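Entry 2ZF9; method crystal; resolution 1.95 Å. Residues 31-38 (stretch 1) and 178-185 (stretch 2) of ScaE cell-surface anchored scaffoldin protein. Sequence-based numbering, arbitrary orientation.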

# COMPACT_ATOMS: atom_id res chain seq x y z
N LYS A 31 -13.96 -5.82 6.27
CA LYS A 31 -13.76 -5.21 4.95
C LYS A 31 -12.70 -4.12 5.08
O LYS A 31 -13.03 -2.93 5.31
CB LYS A 31 -15.08 -4.60 4.41
CG LYS A 31 -16.13 -5.66 3.93
CD LYS A 31 -17.35 -4.96 3.32
CE LYS A 31 -18.34 -5.98 2.74
NZ LYS A 31 -19.01 -6.71 3.86
N PRO A 32 -11.42 -4.52 4.99
CA PRO A 32 -10.34 -3.53 5.07
C PRO A 32 -10.27 -2.55 3.90
O PRO A 32 -10.67 -2.86 2.78
CB PRO A 32 -9.06 -4.38 5.11
CG PRO A 32 -9.53 -5.82 5.49
CD PRO A 32 -10.92 -5.90 4.84
N THR A 33 -9.82 -1.34 4.18
CA THR A 33 -9.46 -0.43 3.11
C THR A 33 -7.99 -0.16 3.26
O THR A 33 -7.57 0.30 4.33
CB THR A 33 -10.21 0.91 3.20
OG1 THR A 33 -11.62 0.66 3.14
CG2 THR A 33 -9.83 1.81 2.04
N LEU A 34 -7.23 -0.39 2.19
CA LEU A 34 -5.84 0.04 2.17
C LEU A 34 -5.79 1.27 1.31
O LEU A 34 -6.35 1.27 0.19
CB LEU A 34 -4.95 -1.03 1.54
CG LEU A 34 -4.91 -2.38 2.25
CD1 LEU A 34 -3.87 -3.27 1.55
CD2 LEU A 34 -4.58 -2.17 3.71
N SER A 35 -5.14 2.32 1.80
CA SER A 35 -5.09 3.56 1.02
C SER A 35 -3.69 4.15 1.01
O SER A 35 -2.93 4.02 1.99
CB SER A 35 -6.12 4.59 1.55
OG SER A 35 -5.88 4.90 2.90
N ILE A 36 -3.34 4.77 -0.11
CA ILE A 36 -2.04 5.46 -0.24
C ILE A 36 -2.32 6.95 -0.36
O ILE A 36 -3.33 7.35 -0.97
CB ILE A 36 -1.26 4.95 -1.44
CG1 ILE A 36 -0.84 3.48 -1.19
CG2 ILE A 36 -0.05 5.88 -1.79
CD1 ILE A 36 -0.22 2.81 -2.43
N THR A 37 -1.44 7.73 0.24
CA THR A 37 -1.49 9.20 0.23
C THR A 37 -1.83 9.76 -1.15
O THR A 37 -1.26 9.36 -2.16
CB THR A 37 -0.12 9.79 0.69
OG1 THR A 37 0.30 9.15 1.92
CG2 THR A 37 -0.22 11.31 0.90
N LYS A 38 -2.75 10.72 -1.17
CA LYS A 38 -3.03 11.52 -2.37
C LYS A 38 -2.45 12.89 -2.13
O LYS A 38 -3.04 13.71 -1.41
CB LYS A 38 -4.54 11.60 -2.62
CG LYS A 38 -5.11 10.26 -3.02
CD LYS A 38 -6.62 10.30 -3.00
CE LYS A 38 -7.18 8.97 -3.44
NZ LYS A 38 -8.66 9.01 -3.64
N GLN A 178 -11.86 -4.98 -3.81
CA GLN A 178 -12.69 -3.80 -3.55
C GLN A 178 -12.10 -2.78 -2.57
O GLN A 178 -12.59 -1.64 -2.46
CB GLN A 178 -14.08 -4.23 -3.02
CG GLN A 178 -14.90 -5.14 -3.98
CD GLN A 178 -15.22 -4.48 -5.32
OE1 GLN A 178 -15.19 -3.27 -5.46
NE2 GLN A 178 -15.53 -5.32 -6.33
N GLY A 179 -11.06 -3.16 -1.83
CA GLY A 179 -10.66 -2.33 -0.70
C GLY A 179 -9.41 -1.51 -0.95
O GLY A 179 -8.75 -1.09 0.01
N ILE A 180 -9.07 -1.26 -2.22
CA ILE A 180 -7.85 -0.48 -2.48
C ILE A 180 -8.20 0.93 -2.90
O ILE A 180 -8.96 1.11 -3.84
CB ILE A 180 -6.93 -1.13 -3.55
CG1 ILE A 180 -6.55 -2.58 -3.18
CG2 ILE A 180 -5.70 -0.24 -3.75
CD1 ILE A 180 -5.85 -2.73 -1.78
N GLU A 181 -7.66 1.92 -2.18
CA GLU A 181 -7.73 3.31 -2.58
C GLU A 181 -6.33 3.76 -3.04
O GLU A 181 -5.43 3.97 -2.22
CB GLU A 181 -8.29 4.14 -1.44
CG GLU A 181 -8.57 5.62 -1.76
CD GLU A 181 -8.82 6.46 -0.48
OE1 GLU A 181 -9.35 5.89 0.52
OE2 GLU A 181 -8.47 7.68 -0.47
N GLN A 182 -6.12 3.85 -4.35
CA GLN A 182 -4.79 4.15 -4.87
C GLN A 182 -4.43 5.62 -4.59
O GLN A 182 -5.32 6.47 -4.36
CB GLN A 182 -4.73 3.87 -6.40
CG GLN A 182 -5.10 2.44 -6.85
CD GLN A 182 -4.13 1.36 -6.35
OE1 GLN A 182 -3.48 1.53 -5.33
NE2 GLN A 182 -4.05 0.24 -7.08
N GLY A 183 -3.13 5.91 -4.60
CA GLY A 183 -2.69 7.27 -4.35
C GLY A 183 -1.87 7.84 -5.48
O GLY A 183 -1.80 7.26 -6.60
N TYR A 184 -1.25 8.99 -5.22
CA TYR A 184 -0.47 9.68 -6.23
C TYR A 184 0.27 10.86 -5.63
O TYR A 184 -0.03 11.30 -4.50
CB TYR A 184 -1.36 10.19 -7.38
CG TYR A 184 -2.57 10.97 -6.94
CD1 TYR A 184 -3.85 10.41 -7.01
CD2 TYR A 184 -2.44 12.26 -6.41
CE1 TYR A 184 -4.97 11.13 -6.59
CE2 TYR A 184 -3.57 13.00 -5.98
CZ TYR A 184 -4.82 12.42 -6.09
OH TYR A 184 -5.91 13.13 -5.66
N ILE A 185 1.22 11.37 -6.40
CA ILE A 185 1.75 12.70 -6.20
C ILE A 185 1.35 13.49 -7.45
O ILE A 185 1.64 13.07 -8.58
CB ILE A 185 3.29 12.71 -6.05
CG1 ILE A 185 3.71 11.82 -4.87
CG2 ILE A 185 3.81 14.19 -5.93
CD1 ILE A 185 5.24 11.50 -4.85
O HOH W 1 -5.80 7.16 -1.22
O HOH W 2 -5.80 8.56 0.90
O HOH W 3 -7.80 6.83 -5.73

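How does the contact begin at the start of stretch 1? Lys 31 takes no part, and the first approach comes from the backbone of Pro 32, whose O lies 3.5 Å from Gly 179 CA in a CA-H...O contact. Glycine matters here: a CB on Gly 179 would point toward stretch 1 and, at its ideal position, would clash with Pro 32 O. The Gly 179 carbonyl then meets the next two residues together. Gly 179 O sits 3.2 Å from Thr 33 CA, again a CA-H...O contact, and accepts a hydrogen bond from Leu 34 N at 2.7 Å.

What holds the two strands in register from Leu 34 to Ile 36, and which side chains meet across this ladder? The chains run in nearly the same direction, and parallel bridges pair Leu 34 with Ile 180 and Ser 35 with Glu 181. Leu 34 bonds to stretch 2 through both its N and its O: while its N binds Gly 179 O, Leu 34 O accepts a hydrogen bond from Glu 181 N at 2.8 Å, with an essentially straight N-H...O angle. Leu 34 and Ile 180 share one face of the sheet, and Leu 34 CB packs 3.8 Å from Ile 180 CD1, an apolar contact between two buried residues. Ser 35 and Glu 181 lie on the other face, where Ser 35 CB comes within 3.6 Å of Glu 181 OE1. CA-H...O contacts fill in between, with Ser 35 CA 3.3 Å from Glu 181 O. Glu 181 returns the pattern of Leu 34, since Glu 181 O accepts from Ile 36 N at 3.1 Å. One residue on each strand thus bonds to two residues on the other, as parallel pairing requires.

How does the pairing pass from Ile 36 to Thr 37? The regular ladder gives way to carbonyls gathered around Gly 183, whose CA lies 3.4 Å from Ile 36 O and 3.3 Å from Thr 37 O. An ideal CB on Gly 183 would clash with both oxygens, so the absence of a side chain permits this close passage. Water 1 lies 2.5 Å from Ile 36 O and 3.3 Å from Gln 182 O, in reach of both. Direct pairing resumes when Tyr 184 N donates to Thr 37 O at 3.1 Å.

Why does Lys 38 cover so much of stretch 2? Bridged in parallel to Tyr 184, it sends an extended side chain back along the face that carries Tyr 184 and Glu 181. Near its root, Lys 38 CB lies over one face of the Tyr 184 ring, 4.0 Å from the ring centroid, in a CH-pi contact. Farther out, Lys 38 CE passes 3.2 Å from Gln 182 O, and Lys 38 NZ forms a salt bridge with Glu 181 OE2 at 3.4 Å, a weak hydrogen bond. Water 3 joins Lys 38 NZ, through a weak bond of 3.1 Å, to Gln 182 O at 2.9 Å.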